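Local coordinates for protein acyl-coenzyme A oxidase acox-1.1 (Caenorhabditis elegans, PDB 5K3H) that catalyses the FAD-dependent desaturation of acyl-CoAs to (2E)-enoyl-CoAs with release of hydrogen peroxide, the first step of peroxisomal beta-oxidation, at residues B[7-20]-B[627-639]. Residues are numbered along the deposited sequence; the frame is centred on the assembly and turned at random.
Sequences TIQEGDNPDLTAER and SVLGRRDGHVYEN
Arg632 lays one face of its guanidinium against the amide of Gln9, the two planes stacked only 9° apart, while its edge meets the carboxylate of Asp12. The salt bridge shows how an N-terminal arm and the N-cap of helix 14-21 can be fastened to the C-terminal acyl-CoA oxidase region, at a turn-rich loop some 600 residues later, before helix 636-645. With its chain bent (chi3 53°), Arg632 comes end-on to Asp12: Arg632 NH2 meets Asp12 OD1 at 2.6 Å and Arg632 NH1 meets OD2, both on the syn side but tilted out of the carboxylate plane. OD2 also accepts from Gln9 N, which comes from the opposite face of the carboxylate and helps fix its rotation. The carbonyl of Arg632 is gripped in turn by Arg20, whose NH1 lies 2.9 Å from Arg632 O and whose NH2 shares the same oxygen; Arg20 NE pairs with Asp616 of helix 590-616. Nearby, Leu16 CD2 sits 3.5 Å from Gly634 CA, where the glycine has no side chain. Asn13, about 9 Å from the FAD-binding Arg320 between side chains, caps the helix through OD1, which accepts from Asp15 N, and sends ND2 to Gly634 O. Its own N donates to Asp633 O. Finally, His635 NE2 donates to Gly11 O at 2.7 Å, almost within the imidazole plane.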
loop_
_atom_site.group_PDB
_atom_site.type_symbol
_atom_site.label_atom_id
_atom_site.label_comp_id
_atom_site.label_asym_id
_atom_site.label_seq_id
_atom_site.Cartn_x
_atom_site.Cartn_y
_atom_site.Cartn_z
ATOM N N THR B 7 5.972 -17.179 25.479
ATOM C CA THR B 7 6.506 -15.833 25.315
ATOM C C THR B 7 6.240 -14.925 26.523
ATOM O O THR B 7 6.942 -13.915 26.689
ATOM C CB THR B 7 5.939 -15.244 24.022
ATOM O OG1 THR B 7 6.269 -16.126 22.945
ATOM C CG2 THR B 7 6.505 -13.879 23.726
ATOM N N ILE B 8 5.310 -15.303 27.413
ATOM C CA ILE B 8 5.022 -14.505 28.599
ATOM C C ILE B 8 6.287 -14.364 29.439
ATOM O O ILE B 8 7.025 -15.335 29.644
ATOM C CB ILE B 8 3.903 -15.175 29.420
ATOM C CG1 ILE B 8 2.606 -15.296 28.609
ATOM C CG2 ILE B 8 3.643 -14.433 30.756
ATOM C CD1 ILE B 8 1.605 -16.253 29.244
ATOM N N GLN B 9 6.544 -13.157 29.942
ATOM C CA GLN B 9 7.590 -12.942 30.934
ATOM C C GLN B 9 7.029 -12.113 32.084
ATOM O O GLN B 9 6.070 -11.358 31.901
ATOM C CB GLN B 9 8.815 -12.232 30.333
ATOM C CG GLN B 9 9.633 -13.081 29.377
ATOM C CD GLN B 9 10.856 -12.352 28.864
ATOM O OE1 GLN B 9 11.455 -11.539 29.575
ATOM N NE2 GLN B 9 11.223 -12.618 27.613
ATOM N N GLU B 10 7.597 -12.273 33.287
ATOM C CA GLU B 10 7.205 -11.396 34.387
ATOM C C GLU B 10 7.414 -9.934 34.016
ATOM O O GLU B 10 8.445 -9.561 33.458
ATOM C CB GLU B 10 7.985 -11.716 35.650
ATOM C CG GLU B 10 7.292 -12.704 36.556
ATOM C CD GLU B 10 6.315 -12.057 37.525
ATOM O OE1 GLU B 10 6.493 -10.872 37.905
ATOM O OE2 GLU B 10 5.372 -12.760 37.946
ATOM N N GLY B 11 6.427 -9.098 34.335
ATOM C CA GLY B 11 6.547 -7.675 34.090
ATOM C C GLY B 11 5.999 -7.205 32.769
ATOM O O GLY B 11 6.006 -5.997 32.518
ATOM N N ASP B 12 5.545 -8.117 31.908
ATOM C CA ASP B 12 4.952 -7.714 30.648
ATOM C C ASP B 12 3.671 -6.926 30.909
ATOM O O ASP B 12 3.067 -7.004 31.985
ATOM C CB ASP B 12 4.634 -8.933 29.785
ATOM C CG ASP B 12 5.886 -9.628 29.235
ATOM O OD1 ASP B 12 7.026 -9.087 29.334
ATOM O OD2 ASP B 12 5.718 -10.712 28.638
ATOM N N ASN B 13 3.262 -6.159 29.912
ATOM C CA ASN B 13 1.997 -5.441 29.958
ATOM C C ASN B 13 0.851 -6.399 30.280
ATOM O O ASN B 13 0.611 -7.340 29.516
ATOM C CB ASN B 13 1.743 -4.772 28.609
ATOM C CG ASN B 13 0.506 -3.882 28.618
ATOM O OD1 ASN B 13 -0.464 -4.127 29.340
ATOM N ND2 ASN B 13 0.540 -2.837 27.806
ATOM N N PRO B 14 0.120 -6.192 31.374
ATOM C CA PRO B 14 -0.917 -7.168 31.744
ATOM C C PRO B 14 -2.022 -7.281 30.714
ATOM O O PRO B 14 -2.687 -8.326 30.658
ATOM C CB PRO B 14 -1.447 -6.644 33.086
ATOM C CG PRO B 14 -1.072 -5.224 33.139
ATOM C CD PRO B 14 0.179 -5.055 32.310
ATOM N N ASP B 15 -2.250 -6.247 29.903
ATOM C CA ASP B 15 -3.239 -6.362 28.832
ATOM C C ASP B 15 -2.789 -7.337 27.751
ATOM O O ASP B 15 -3.609 -8.055 27.172
ATOM C CB ASP B 15 -3.529 -4.978 28.261
ATOM C CG ASP B 15 -4.525 -4.204 29.119
ATOM O OD1 ASP B 15 -5.294 -4.867 29.865
ATOM O OD2 ASP B 15 -4.516 -2.948 29.072
ATOM N N LEU B 16 -1.489 -7.380 27.462
ATOM C CA LEU B 16 -0.970 -8.339 26.499
ATOM C C LEU B 16 -0.854 -9.725 27.123
ATOM O O LEU B 16 -1.253 -10.725 26.508
ATOM C CB LEU B 16 0.384 -7.864 25.981
ATOM C CG LEU B 16 1.068 -8.667 24.892
ATOM C CD1 LEU B 16 0.132 -8.896 23.734
ATOM C CD2 LEU B 16 2.288 -7.910 24.431
ATOM N N THR B 17 -0.340 -9.806 28.353
ATOM C CA THR B 17 -0.311 -11.086 29.062
ATOM C C THR B 17 -1.699 -11.731 29.163
ATOM O O THR B 17 -1.831 -12.943 28.980
ATOM C CB THR B 17 0.304 -10.900 30.441
ATOM O OG1 THR B 17 1.640 -10.416 30.274
ATOM C CG2 THR B 17 0.359 -12.229 31.160
ATOM N N ALA B 18 -2.745 -10.944 29.440
ATOM C CA ALA B 18 -4.095 -11.501 29.507
ATOM C C ALA B 18 -4.481 -12.202 28.206
ATOM O O ALA B 18 -5.147 -13.248 28.228
ATOM C CB ALA B 18 -5.112 -10.404 29.821
ATOM N N GLU B 19 -4.063 -11.657 27.063
ATOM C CA GLU B 19 -4.360 -12.301 25.788
ATOM C C GLU B 19 -3.524 -13.556 25.565
ATOM O O GLU B 19 -3.884 -14.393 24.728
ATOM C CB GLU B 19 -4.146 -11.329 24.633
ATOM C CG GLU B 19 -5.071 -10.115 24.644
ATOM C CD GLU B 19 -6.531 -10.518 24.607
ATOM O OE1 GLU B 19 -6.861 -11.542 23.934
ATOM O OE2 GLU B 19 -7.350 -9.818 25.268
ATOM N N ARG B 20 -2.402 -13.688 26.264
ATOM C CA ARG B 20 -1.560 -14.862 26.129
ATOM C C ARG B 20 -2.005 -15.998 27.034
ATOM O O ARG B 20 -1.873 -17.174 26.655
ATOM C CB ARG B 20 -0.100 -14.480 26.405
ATOM C CG ARG B 20 0.484 -13.562 25.307
ATOM C CD ARG B 20 1.909 -13.068 25.608
ATOM N NE ARG B 20 2.615 -12.619 24.400
ATOM C CZ ARG B 20 3.521 -11.643 24.374
ATOM N NH1 ARG B 20 3.859 -10.978 25.471
ATOM N NH2 ARG B 20 4.117 -11.337 23.245
ATOM N N SER B 627 10.035 -3.378 15.690
ATOM C CA SER B 627 8.841 -2.552 15.790
ATOM C C SER B 627 8.633 -2.162 17.235
ATOM O O SER B 627 8.670 -3.024 18.116
ATOM C CB SER B 627 7.600 -3.288 15.278
ATOM O OG SER B 627 6.403 -2.591 15.607
ATOM N N VAL B 628 8.419 -0.867 17.476
ATOM C CA VAL B 628 8.083 -0.402 18.818
ATOM C C VAL B 628 6.687 -0.832 19.202
ATOM O O VAL B 628 6.462 -1.304 20.318
ATOM C CB VAL B 628 8.229 1.127 18.929
ATOM C CG1 VAL B 628 7.775 1.597 20.322
ATOM C CG2 VAL B 628 9.682 1.517 18.674
ATOM N N LEU B 629 5.719 -0.656 18.297
ATOM C CA LEU B 629 4.350 -1.033 18.638
ATOM C C LEU B 629 4.236 -2.535 18.851
ATOM O O LEU B 629 3.419 -2.988 19.663
ATOM C CB LEU B 629 3.366 -0.584 17.553
ATOM C CG LEU B 629 3.195 0.880 17.140
ATOM C CD1 LEU B 629 1.941 0.986 16.286
ATOM C CD2 LEU B 629 3.095 1.818 18.332
ATOM N N GLY B 630 5.080 -3.324 18.187
ATOM C CA GLY B 630 4.962 -4.759 18.347
ATOM C C GLY B 630 5.951 -5.363 19.322
ATOM O O GLY B 630 6.235 -6.559 19.245
ATOM N N ARG B 631 6.458 -4.556 20.257
ATOM C CA ARG B 631 7.349 -5.050 21.306
ATOM C C ARG B 631 6.807 -6.301 21.969
ATOM O O ARG B 631 5.621 -6.371 22.309
ATOM C CB ARG B 631 7.536 -3.986 22.378
ATOM C CG ARG B 631 8.548 -2.944 22.040
ATOM C CD ARG B 631 8.622 -1.910 23.144
ATOM N NE ARG B 631 9.134 -2.510 24.372
ATOM C CZ ARG B 631 10.433 -2.628 24.643
ATOM N NH1 ARG B 631 11.323 -2.203 23.757
ATOM N NH2 ARG B 631 10.839 -3.183 25.790
ATOM N N ARG B 632 7.712 -7.263 22.213
ATOM C CA ARG B 632 7.339 -8.515 22.877
ATOM C C ARG B 632 6.622 -8.279 24.204
ATOM O O ARG B 632 5.623 -8.954 24.508
ATOM C CB ARG B 632 8.586 -9.367 23.123
ATOM C CG ARG B 632 8.277 -10.803 23.535
ATOM C CD ARG B 632 9.329 -11.370 24.481
ATOM N NE ARG B 632 9.508 -10.460 25.604
ATOM C CZ ARG B 632 8.678 -10.392 26.639
ATOM N NH1 ARG B 632 7.622 -11.196 26.683
ATOM N NH2 ARG B 632 8.890 -9.523 27.628
ATOM N N ASP B 633 7.087 -7.302 25.001
ATOM C CA ASP B 633 6.532 -7.118 26.346
ATOM C C ASP B 633 5.271 -6.250 26.409
ATOM O O ASP B 633 4.644 -6.195 27.474
ATOM C CB ASP B 633 7.583 -6.547 27.299
ATOM C CG ASP B 633 8.102 -5.190 26.870
ATOM O OD1 ASP B 633 7.518 -4.527 25.972
ATOM O OD2 ASP B 633 9.106 -4.758 27.484
ATOM N N GLY B 634 4.888 -5.571 25.330
ATOM C CA GLY B 634 3.681 -4.773 25.333
ATOM C C GLY B 634 3.788 -3.411 25.985
ATOM O O GLY B 634 2.758 -2.746 26.178
ATOM N N HIS B 635 4.996 -2.970 26.339
ATOM C CA HIS B 635 5.187 -1.638 26.912
ATOM C C HIS B 635 5.422 -0.649 25.771
ATOM O O HIS B 635 6.537 -0.176 25.521
ATOM C CB HIS B 635 6.342 -1.638 27.904
ATOM C CG HIS B 635 6.106 -2.515 29.096
ATOM N ND1 HIS B 635 4.951 -2.458 29.846
ATOM C CD2 HIS B 635 6.883 -3.460 29.673
ATOM C CE1 HIS B 635 5.019 -3.343 30.821
ATOM N NE2 HIS B 635 6.182 -3.962 30.740
ATOM N N VAL B 636 4.324 -0.332 25.076
ATOM C CA VAL B 636 4.416 0.449 23.848
ATOM C C VAL B 636 4.640 1.923 24.147
ATOM O O VAL B 636 5.540 2.545 23.575
ATOM C CB VAL B 636 3.172 0.232 22.972
ATOM C CG1 VAL B 636 3.135 1.284 21.868
ATOM C CG2 VAL B 636 3.205 -1.165 22.373
ATOM N N TYR B 637 3.818 2.515 25.019
ATOM C CA TYR B 637 3.813 3.975 25.163
ATOM C C TYR B 637 5.125 4.499 25.724
ATOM O O TYR B 637 5.652 5.506 25.245
ATOM C CB TYR B 637 2.647 4.430 26.046
ATOM C CG TYR B 637 1.300 4.169 25.411
ATOM C CD1 TYR B 637 1.092 4.414 24.061
ATOM C CD2 TYR B 637 0.248 3.672 26.154
ATOM C CE1 TYR B 637 -0.132 4.167 23.469
ATOM C CE2 TYR B 637 -0.978 3.431 25.582
ATOM C CZ TYR B 637 -1.172 3.676 24.239
ATOM O OH TYR B 637 -2.414 3.434 23.669
ATOM N N GLU B 638 5.654 3.839 26.740
ATOM C CA GLU B 638 6.893 4.283 27.354
ATOM C C GLU B 638 8.040 4.238 26.355
ATOM O O GLU B 638 8.841 5.178 26.271
ATOM C CB GLU B 638 7.173 3.416 28.579
ATOM C CG GLU B 638 8.570 3.552 29.139
ATOM C CD GLU B 638 8.636 4.524 30.311
ATOM O OE1 GLU B 638 7.775 5.439 30.381
ATOM O OE2 GLU B 638 9.542 4.352 31.163
ATOM N N ASN B 639 8.115 3.180 25.553
ATOM C CA ASN B 639 9.211 3.062 24.596
ATOM C C ASN B 639 8.947 3.832 23.311
ATOM O O ASN B 639 9.894 4.144 22.580
ATOM C CB ASN B 639 9.496 1.585 24.289
ATOM C CG ASN B 639 10.089 0.853 25.475
ATOM O OD1 ASN B 639 11.224 1.120 25.889
ATOM N ND2 ASN B 639 9.321 -0.059 26.044
#